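Local atomic coordinates of molybdopterin-guanine dinucleotide biosynthesis protein A (MobA) (Archaeoglobus fulgidus, PDB entry 3NGW), a protein that probably transfers the GMP moiety of GTP to molybdopterin, forming the guanine dinucleotide version of the molybdenum cofactor. Residues 1-6 / 83-89; 97-103 / 166-170; 113-119 / 156-162. All coordinates share one frame; numbering follows the deposited sequence.

Contact 1 (1-6 / 83-89)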
loop_
_atom_site.group_PDB
_atom_site.type_symbol
_atom_site.label_atom_id
_atom_site.label_comp_id
_atom_site.label_asym_id
_atom_site.label_seq_id
_atom_site.Cartn_x
_atom_site.Cartn_y
_atom_site.Cartn_z
HETATM N N MSE A 1 -1.627 15.312 3.349
HETATM C CA MSE A 1 -1.153 14.090 2.645
HETATM C C MSE A 1 -2.227 13.022 2.506
HETATM O O MSE A 1 -2.874 12.646 3.487
HETATM C CB MSE A 1 0.029 13.492 3.391
HETATM C CG MSE A 1 0.377 12.105 2.909
HETATM SE SE MSE A 1 1.626 11.215 4.061
HETATM C CE MSE A 1 2.765 10.537 2.694
ATOM N N LYS A 2 -2.395 12.523 1.285
ATOM C CA LYS A 2 -3.368 11.469 1.002
ATOM C C LYS A 2 -2.687 10.088 1.023
ATOM O O LYS A 2 -1.627 9.896 0.423
ATOM C CB LYS A 2 -4.018 11.702 -0.367
ATOM C CG LYS A 2 -5.235 12.614 -0.333
ATOM C CD LYS A 2 -5.648 13.051 -1.732
ATOM C CE LYS A 2 -4.636 14.033 -2.314
ATOM N NZ LYS A 2 -4.874 14.263 -3.761
ATOM N N VAL A 3 -3.316 9.138 1.711
ATOM C CA VAL A 3 -2.805 7.781 1.849
ATOM C C VAL A 3 -3.840 6.739 1.433
ATOM O O VAL A 3 -4.989 6.774 1.885
ATOM C CB VAL A 3 -2.399 7.499 3.318
ATOM C CG1 VAL A 3 -1.825 6.101 3.450
ATOM C CG2 VAL A 3 -1.383 8.537 3.791
ATOM N N ALA A 4 -3.434 5.817 0.561
ATOM C CA ALA A 4 -4.318 4.745 0.104
ATOM C C ALA A 4 -3.746 3.428 0.618
ATOM O O ALA A 4 -2.695 2.992 0.167
ATOM C CB ALA A 4 -4.381 4.726 -1.429
ATOM N N VAL A 5 -4.435 2.795 1.562
ATOM C CA VAL A 5 -3.966 1.533 2.126
ATOM C C VAL A 5 -4.624 0.355 1.407
ATOM O O VAL A 5 -5.849 0.235 1.386
ATOM C CB VAL A 5 -4.271 1.467 3.641
ATOM C CG1 VAL A 5 -3.635 0.217 4.261
ATOM C CG2 VAL A 5 -3.731 2.727 4.331
ATOM N N LEU A 6 -3.805 -0.496 0.795
ATOM C CA LEU A 6 -4.306 -1.655 0.064
ATOM C C LEU A 6 -4.536 -2.807 1.046
ATOM O O LEU A 6 -3.576 -3.390 1.550
ATOM C CB LEU A 6 -3.298 -2.067 -1.018
ATOM C CG LEU A 6 -2.862 -0.999 -2.026
ATOM C CD1 LEU A 6 -1.823 -1.583 -2.966
ATOM C CD2 LEU A 6 -4.055 -0.492 -2.817
ATOM N N PHE A 83 -9.417 10.078 -5.194
ATOM C CA PHE A 83 -9.013 11.394 -4.733
ATOM C C PHE A 83 -7.695 11.940 -5.274
ATOM O O PHE A 83 -7.138 12.885 -4.717
ATOM C CB PHE A 83 -9.023 11.447 -3.193
ATOM C CG PHE A 83 -8.082 10.473 -2.514
ATOM C CD1 PHE A 83 -7.211 9.676 -3.242
ATOM C CD2 PHE A 83 -8.070 10.373 -1.120
ATOM C CE1 PHE A 83 -6.342 8.795 -2.592
ATOM C CE2 PHE A 83 -7.204 9.493 -0.462
ATOM C CZ PHE A 83 -6.344 8.703 -1.200
ATOM N N GLY A 84 -7.204 11.362 -6.365
ATOM C CA GLY A 84 -5.971 11.841 -6.968
ATOM C C GLY A 84 -4.664 11.265 -6.449
ATOM O O GLY A 84 -4.599 10.101 -6.052
ATOM N N SER A 85 -3.621 12.095 -6.462
ATOM C CA SER A 85 -2.291 11.700 -6.012
ATOM C C SER A 85 -2.321 11.271 -4.557
ATOM O O SER A 85 -3.087 11.805 -3.750
ATOM C CB SER A 85 -1.291 12.852 -6.191
ATOM O OG SER A 85 -1.478 13.877 -5.223
ATOM N N CYS A 86 -1.478 10.303 -4.228
ATOM C CA CYS A 86 -1.406 9.783 -2.872
ATOM C C CYS A 86 -0.199 8.889 -2.774
ATOM O O CYS A 86 0.492 8.663 -3.760
ATOM C CB CYS A 86 -2.639 8.935 -2.575
ATOM S SG CYS A 86 -2.800 7.501 -3.692
ATOM N N VAL A 87 0.045 8.389 -1.570
ATOM C CA VAL A 87 1.125 7.451 -1.331
ATOM C C VAL A 87 0.384 6.164 -1.020
ATOM O O VAL A 87 -0.633 6.186 -0.321
ATOM C CB VAL A 87 2.011 7.859 -0.128
ATOM C CG1 VAL A 87 2.959 8.970 -0.537
ATOM C CG2 VAL A 87 1.138 8.309 1.031
ATOM N N VAL A 88 0.873 5.053 -1.565
ATOM C CA VAL A 88 0.248 3.753 -1.363
ATOM C C VAL A 88 1.027 2.957 -0.330
ATOM O O VAL A 88 2.247 3.038 -0.254
ATOM C CB VAL A 88 0.183 2.952 -2.688
ATOM C CG1 VAL A 88 -0.410 1.570 -2.444
ATOM C CG2 VAL A 88 -0.657 3.711 -3.706
ATOM N N ALA A 89 0.302 2.207 0.480
ATOM C CA ALA A 89 0.919 1.388 1.497
ATOM C C ALA A 89 0.062 0.138 1.590
ATOM O O ALA A 89 -1.160 0.219 1.706
ATOM C CB ALA A 89 0.940 2.117 2.819
#
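Lys-2 lays its aliphatic chain across the ring of Phe-83, and the two side chains run antiparallel alongside one another. The methylene CD of Lys-2 sits over one face of the ring, 3.8 Å from its centroid, while CG lies over the CD2/CE2 side. At the ring edge, close to its plane, comes the carbonyl O of Val-3. Beyond CD the lysine chain bends (chi3 -71°), which lifts NZ away from the ring and toward the loop that leads from helix 72-83 to strand 86-90. There NZ donates to Phe-83 O at 2.8 Å and more weakly to Ser-85 O. Between these two acceptors, Gly-84 leaves the helix with positive phi.

Further along, strands 2-6 and 86-89 run parallel, joined by four backbone bonds: Val-87 N to Lys-2 O, Ala-4 N to Val-87 O, Ala-89 N to Ala-4 O and Leu-6 N to Ala-89 O. On the face carrying Ala-4 and Val-88, the small side chain of Ala-4 lets Cys-86 SG settle against its CB, 3.9 Å away. Leu-6 CD1 then packs obliquely on Val-88 CG1, 3.5 Å away. The other face carries Val-3, Val-5, Val-87 and Ala-89; here CG2 of Val-3 meets CG2 of Val-87 at 3.7 Å, and Tyr-36 of helix 28-36 covers Val-3, Val-5 and Ala-89.

The hydroxyl of Ser-85 is bound by Glu-109 of helix 98-111, which gives the loop a second tether. Chemically, Lys-2 is apolar along its length and cationic at its end: the ring shields the methylenes, while the ammonium group meets a carbonyl at the C-terminal end of a helix, a setting that would be expected to favour its charged form.

Contact 2 (97-103 / 166-170)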
loop_
_atom_site.group_PDB
_atom_site.type_symbol
_atom_site.label_atom_id
_atom_site.label_comp_id
_atom_site.label_asym_id
_atom_site.label_seq_id
_atom_site.Cartn_x
_atom_site.Cartn_y
_atom_site.Cartn_z
ATOM N N LYS A 97 6.645 3.436 8.647
ATOM C CA LYS A 97 6.832 4.659 9.410
ATOM C C LYS A 97 6.248 5.858 8.677
ATOM O O LYS A 97 6.620 6.155 7.542
ATOM C CB LYS A 97 8.316 4.881 9.713
ATOM C CG LYS A 97 8.747 4.195 10.998
ATOM C CD LYS A 97 10.168 4.525 11.403
ATOM C CE LYS A 97 10.311 4.494 12.930
ATOM N NZ LYS A 97 9.736 3.244 13.545
ATOM N N PRO A 98 5.309 6.560 9.328
ATOM C CA PRO A 98 4.651 7.737 8.753
ATOM C C PRO A 98 5.649 8.762 8.231
ATOM O O PRO A 98 5.382 9.442 7.244
ATOM C CB PRO A 98 3.816 8.265 9.919
ATOM C CG PRO A 98 3.449 7.002 10.657
ATOM C CD PRO A 98 4.783 6.274 10.677
ATOM N N GLU A 99 6.798 8.860 8.891
ATOM C CA GLU A 99 7.820 9.800 8.466
ATOM C C GLU A 99 8.277 9.425 7.066
ATOM O O GLU A 99 8.501 10.301 6.230
ATOM C CB GLU A 99 9.031 9.779 9.407
ATOM C CG GLU A 99 8.712 9.762 10.912
ATOM C CD GLU A 99 8.295 8.377 11.413
ATOM O OE1 GLU A 99 7.105 8.016 11.269
ATOM O OE2 GLU A 99 9.168 7.645 11.939
ATOM N N VAL A 100 8.419 8.121 6.821
ATOM C CA VAL A 100 8.849 7.619 5.512
ATOM C C VAL A 100 7.821 8.016 4.456
ATOM O O VAL A 100 8.173 8.546 3.394
ATOM C CB VAL A 100 9.017 6.064 5.501
ATOM C CG1 VAL A 100 9.320 5.581 4.085
ATOM C CG2 VAL A 100 10.149 5.646 6.433
ATOM N N LEU A 101 6.545 7.790 4.762
ATOM C CA LEU A 101 5.470 8.127 3.831
ATOM C C LEU A 101 5.423 9.616 3.548
ATOM O O LEU A 101 5.342 10.040 2.394
ATOM C CB LEU A 101 4.118 7.661 4.382
ATOM C CG LEU A 101 3.783 6.180 4.151
ATOM C CD1 LEU A 101 2.530 5.803 4.912
ATOM C CD2 LEU A 101 3.593 5.933 2.659
ATOM N N GLU A 102 5.467 10.410 4.611
ATOM C CA GLU A 102 5.429 11.858 4.477
ATOM C C GLU A 102 6.528 12.297 3.501
ATOM O O GLU A 102 6.296 13.103 2.601
ATOM C CB GLU A 102 5.632 12.509 5.849
ATOM C CG GLU A 102 4.810 13.769 6.052
ATOM C CD GLU A 102 3.646 13.578 7.014
ATOM O OE1 GLU A 102 2.591 14.225 6.806
ATOM O OE2 GLU A 102 3.789 12.798 7.988
ATOM N N HIS A 103 7.725 11.749 3.671
ATOM C CA HIS A 103 8.833 12.094 2.792
ATOM C C HIS A 103 8.518 11.722 1.341
ATOM O O HIS A 103 8.641 12.553 0.441
ATOM C CB HIS A 103 10.106 11.381 3.249
ATOM C CG HIS A 103 11.317 11.732 2.443
ATOM N ND1 HIS A 103 11.827 13.013 2.379
ATOM C CD2 HIS A 103 12.116 10.971 1.658
ATOM C CE1 HIS A 103 12.884 13.024 1.588
ATOM N NE2 HIS A 103 13.081 11.797 1.137
ATOM N N LEU A 166 16.253 6.834 2.691
ATOM C CA LEU A 166 15.131 6.764 3.626
ATOM C C LEU A 166 15.523 6.318 5.030
ATOM O O LEU A 166 14.706 6.378 5.948
ATOM C CB LEU A 166 14.055 5.819 3.079
ATOM C CG LEU A 166 13.431 6.188 1.730
ATOM C CD1 LEU A 166 12.592 5.025 1.227
ATOM C CD2 LEU A 166 12.587 7.449 1.874
ATOM N N ARG A 167 16.764 5.874 5.203
ATOM C CA ARG A 167 17.219 5.412 6.517
ATOM C C ARG A 167 17.211 6.508 7.585
ATOM O O ARG A 167 17.174 6.218 8.786
ATOM C CB ARG A 167 18.617 4.793 6.419
ATOM C CG ARG A 167 18.646 3.405 5.792
ATOM C CD ARG A 167 20.042 2.807 5.845
ATOM N NE ARG A 167 20.109 1.454 5.286
ATOM C CZ ARG A 167 19.592 0.370 5.861
ATOM N NH1 ARG A 167 18.959 0.465 7.022
ATOM N NH2 ARG A 167 19.718 -0.816 5.276
ATOM N N LYS A 168 17.248 7.762 7.148
ATOM C CA LYS A 168 17.225 8.885 8.078
ATOM C C LYS A 168 15.849 8.980 8.740
ATOM O O LYS A 168 15.684 9.638 9.769
ATOM C CB LYS A 168 17.553 10.193 7.343
ATOM C CG LYS A 168 16.766 10.396 6.056
ATOM C CD LYS A 168 17.123 11.700 5.347
ATOM C CE LYS A 168 16.712 12.916 6.166
ATOM N NZ LYS A 168 16.817 14.192 5.390
ATOM N N PHE A 169 14.870 8.305 8.150
ATOM C CA PHE A 169 13.510 8.307 8.672
ATOM C C PHE A 169 13.198 6.948 9.259
ATOM O O PHE A 169 12.320 6.821 10.107
ATOM C CB PHE A 169 12.519 8.606 7.552
ATOM C CG PHE A 169 12.775 9.901 6.842
ATOM C CD1 PHE A 169 12.632 11.117 7.508
ATOM C CD2 PHE A 169 13.139 9.910 5.497
ATOM C CE1 PHE A 169 12.842 12.327 6.842
ATOM C CE2 PHE A 169 13.353 11.110 4.821
ATOM C CZ PHE A 169 13.203 12.324 5.494
ATOM N N ASP A 170 13.922 5.934 8.792
ATOM C CA ASP A 170 13.733 4.566 9.256
ATOM C C ASP A 170 15.070 3.832 9.313
ATOM O O ASP A 170 15.532 3.289 8.309
ATOM C CB ASP A 170 12.772 3.830 8.321
ATOM C CG ASP A 170 12.384 2.463 8.842
ATOM O OD1 ASP A 170 11.539 1.810 8.202
ATOM O OD2 ASP A 170 12.919 2.041 9.887
#
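Val-100 and Phe-169 mark the closest backbone approach, their CA atoms 5.7 Å apart, where the first turns of helix 98-111 meet the irregular chain 166-170. Lys-97 occupies the N-cap position of the helix. Across the contact, 166-170 folds into a compact turn in which Leu-166 O accepts from both Phe-169 N and Asp-170 N.

The contact between the side chains is mainly apolar. Phe-169 leans on His-103 with its CE2 side over one face of the imidazole, the ring planes inclined at 39° and the side chains crossing at about a right angle; the very close spacing modelled there is doubtful. CD2 of Leu-166 approaches the same imidazole at its edge, 3.6 Å from His-103 CD2. With chi1 at -177°, the imidazole is directed away from its own backbone N, and its NE2 has its polar partner in Tyr-161. One turn earlier, Val-100 CG2 packs against both Asp-170 CB, at 3.7 Å, and Phe-169 CB. The chain of Lys-97 crosses Asp-170, with CD 3.4 Å from Phe-169 O. The carboxylate of Asp-170 is anchored by Ser-175, whose hydroxyl also binds Lys-97 N.

This packing of a loop against the side of the first turns of helix 98-111 joins the segment after strand 158-162 to the alpha/beta core of a MobA-like domain of the GT-A clan.

Contact 3 (113-119 / 156-162)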
loop_
_atom_site.group_PDB
_atom_site.type_symbol
_atom_site.label_atom_id
_atom_site.label_comp_id
_atom_site.label_asym_id
_atom_site.label_seq_id
_atom_site.Cartn_x
_atom_site.Cartn_y
_atom_site.Cartn_z
ATOM N N CYS A 113 6.521 13.749 -11.172
ATOM C CA CYS A 113 6.662 12.474 -11.868
ATOM C C CYS A 113 5.364 11.704 -11.719
ATOM O O CYS A 113 4.533 12.062 -10.895
ATOM C CB CYS A 113 7.779 11.669 -11.218
ATOM S SG CYS A 113 7.488 11.437 -9.444
ATOM N N ASP A 114 5.186 10.639 -12.498
ATOM C CA ASP A 114 3.963 9.856 -12.373
ATOM C C ASP A 114 4.005 8.999 -11.104
ATOM O O ASP A 114 2.975 8.736 -10.490
ATOM C CB ASP A 114 3.741 8.971 -13.598
ATOM C CG ASP A 114 3.610 9.770 -14.871
ATOM O OD1 ASP A 114 2.846 10.758 -14.887
ATOM O OD2 ASP A 114 4.271 9.402 -15.859
ATOM N N ALA A 115 5.194 8.570 -10.708
ATOM C CA ALA A 115 5.346 7.766 -9.500
ATOM C C ALA A 115 6.767 7.846 -8.953
ATOM O O ALA A 115 7.735 7.980 -9.705
ATOM C CB ALA A 115 4.974 6.302 -9.787
ATOM N N LEU A 116 6.873 7.784 -7.634
ATOM C CA LEU A 116 8.154 7.807 -6.942
ATOM C C LEU A 116 8.150 6.510 -6.140
ATOM O O LEU A 116 7.396 6.375 -5.171
ATOM C CB LEU A 116 8.244 9.009 -5.995
ATOM C CG LEU A 116 9.532 9.057 -5.158
ATOM C CD1 LEU A 116 10.655 9.554 -6.033
ATOM C CD2 LEU A 116 9.365 9.966 -3.952
ATOM N N ILE A 117 8.990 5.564 -6.550
ATOM C CA ILE A 117 9.044 4.246 -5.929
ATOM C C ILE A 117 10.393 3.907 -5.309
ATOM O O ILE A 117 11.429 3.979 -5.973
ATOM C CB ILE A 117 8.687 3.165 -6.985
ATOM C CG1 ILE A 117 7.292 3.456 -7.547
ATOM C CG2 ILE A 117 8.757 1.779 -6.377
ATOM C CD1 ILE A 117 6.882 2.563 -8.701
ATOM N N PRO A 118 10.397 3.532 -4.021
ATOM C CA PRO A 118 11.621 3.173 -3.297
ATOM C C PRO A 118 12.307 1.978 -3.956
ATOM O O PRO A 118 11.640 1.066 -4.447
ATOM C CB PRO A 118 11.112 2.851 -1.892
ATOM C CG PRO A 118 9.895 3.733 -1.771
ATOM C CD PRO A 118 9.239 3.539 -3.113
ATOM N N LYS A 119 13.637 1.981 -3.966
ATOM C CA LYS A 119 14.364 0.894 -4.600
ATOM C C LYS A 119 15.797 0.679 -4.134
ATOM O O LYS A 119 16.569 1.627 -3.989
ATOM C CB LYS A 119 14.375 1.108 -6.115
ATOM C CG LYS A 119 15.249 0.129 -6.866
ATOM C CD LYS A 119 15.327 0.466 -8.336
ATOM C CE LYS A 119 16.172 -0.566 -9.066
ATOM N NZ LYS A 119 16.333 -0.255 -10.520
ATOM N N LEU A 156 5.513 4.953 -18.032
ATOM C CA LEU A 156 5.315 6.180 -17.262
ATOM C C LEU A 156 6.636 6.797 -16.823
ATOM O O LEU A 156 7.667 6.131 -16.810
ATOM C CB LEU A 156 4.475 5.886 -16.014
ATOM C CG LEU A 156 3.059 5.352 -16.220
ATOM C CD1 LEU A 156 2.486 4.891 -14.892
ATOM C CD2 LEU A 156 2.190 6.427 -16.845
ATOM N N ASN A 157 6.600 8.072 -16.453
ATOM C CA ASN A 157 7.797 8.753 -15.980
ATOM C C ASN A 157 7.941 8.434 -14.490
ATOM O O ASN A 157 7.346 9.098 -13.644
ATOM C CB ASN A 157 7.665 10.265 -16.211
ATOM C CG ASN A 157 8.784 11.066 -15.555
ATOM O OD1 ASN A 157 9.966 10.721 -15.668
ATOM N ND2 ASN A 157 8.416 12.152 -14.879
ATOM N N VAL A 158 8.729 7.407 -14.182
ATOM C CA VAL A 158 8.934 6.970 -12.803
ATOM C C VAL A 158 10.280 7.378 -12.198
ATOM O O VAL A 158 11.318 7.305 -12.857
ATOM C CB VAL A 158 8.810 5.429 -12.696
ATOM C CG1 VAL A 158 8.894 4.998 -11.238
ATOM C CG2 VAL A 158 7.495 4.963 -13.316
ATOM N N VAL A 159 10.249 7.804 -10.936
ATOM C CA VAL A 159 11.455 8.199 -10.213
ATOM C C VAL A 159 11.758 7.136 -9.167
ATOM O O VAL A 159 11.023 6.999 -8.191
ATOM C CB VAL A 159 11.283 9.552 -9.470
ATOM C CG1 VAL A 159 12.501 9.817 -8.588
ATOM C CG2 VAL A 159 11.123 10.683 -10.472
ATOM N N TYR A 160 12.824 6.375 -9.369
ATOM C CA TYR A 160 13.182 5.345 -8.404
ATOM C C TYR A 160 14.053 5.955 -7.312
ATOM O O TYR A 160 15.187 6.346 -7.551
ATOM C CB TYR A 160 13.866 4.185 -9.131
ATOM C CG TYR A 160 12.869 3.398 -9.963
ATOM C CD1 TYR A 160 11.991 2.499 -9.359
ATOM C CD2 TYR A 160 12.752 3.607 -11.338
ATOM C CE1 TYR A 160 11.018 1.829 -10.102
ATOM C CE2 TYR A 160 11.777 2.940 -12.093
ATOM C CZ TYR A 160 10.916 2.053 -11.464
ATOM O OH TYR A 160 9.939 1.391 -12.181
ATOM N N TYR A 161 13.489 6.054 -6.113
ATOM C CA TYR A 161 14.171 6.646 -4.976
ATOM C C TYR A 161 15.040 5.636 -4.232
ATOM O O TYR A 161 14.566 4.579 -3.817
ATOM C CB TYR A 161 13.140 7.229 -4.019
ATOM C CG TYR A 161 13.650 8.350 -3.148
ATOM C CD1 TYR A 161 13.894 9.616 -3.678
ATOM C CD2 TYR A 161 13.849 8.158 -1.783
ATOM C CE1 TYR A 161 14.319 10.668 -2.866
ATOM C CE2 TYR A 161 14.274 9.201 -0.963
ATOM C CZ TYR A 161 14.502 10.453 -1.513
ATOM O OH TYR A 161 14.886 11.489 -0.700
ATOM N N PRO A 162 16.332 5.956 -4.050
ATOM C CA PRO A 162 17.256 5.062 -3.351
ATOM C C PRO A 162 16.770 4.809 -1.933
ATOM O O PRO A 162 16.652 5.738 -1.127
ATOM C CB PRO A 162 18.573 5.832 -3.383
ATOM C CG PRO A 162 18.460 6.637 -4.639
ATOM C CD PRO A 162 17.045 7.148 -4.538
#
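Asp-114 and Asn-157 close a two-bond ring just ahead of the paired strands, with a carboxylate oxygen taking one of the acceptor roles. Asp-114 N donates to Asn-157 O at 2.9 Å, in the carbonyl plane, and Asn-157 N returns a bond of 2.7 Å to Asp-114 OD2. That oxygen is met on its anti side, 17° out of the carboxylate plane. With chi1 at -60°, the carboxylate group lies beside its own backbone N and faces Asn-157; its other oxygen, OD1, is bound by Ser-133, so both ends of the group are fixed.

From here strands 115-119 and 158-162 run parallel. Both the N and the O of Val-159 turn to strand 115-119, bonding Ala-115 O (2.8 Å from Val-159 N) and Ile-117 N, the two residues that flank its partner Leu-116. Tyr-161 repeats the pattern with Ile-117 O and Lys-119 N, although its own N lies well above the Ile-117 carbonyl plane, 48° out of it.

On one face of the sheet, CB of Cys-113 touches CG2 of Val-159 at 3.6 Å, and Leu-116 CD1 abuts Tyr-161 CB. The other face has Ile-117 CD1 against Val-158 CG1 at 4.1 Å. Tyr-160 lies over Val-158 CG1 with one face of its ring, while the extended chain of Lys-119 passes obliquely by, its CD 4.0 Å from Tyr-160 CD1; any cation-pi attraction is long and at most weak.

Strand 158-162 is outermost in the sheet within this chain, and strand 115-119 separates it from strand 129-130. Helix 98-111 covers Leu-116 and Pro-118 through Leu-104, whereas Leu-153 of helix 150-154 packs on Ile-117 and Val-158 across the sheet.

Contacts 1 and 3 are two parallel strand pairs of one mixed sheet, their centres 15 Å apart, with the antiparallel strand 129-130 lying between strands 86-90 and 115-119. Contact 2 adjoins both of them: Val-87 CB of contact 1 lies 3.7 Å from Leu-101 CD2, and Tyr-161 OH of contact 3 is 2.6 Å from His-103 NE2, a probable hydrogen bond. Leu-166 also packs on Tyr-161 and Pro-118. Helix 98-111 therefore bridges the two strand pairs. None of the three contacts includes Asp-184, a calcium-binding residue of this protein; a bound calcium ion lies about 12 Å from Gly-84 and about 11 Å from the side chain of Leu-156.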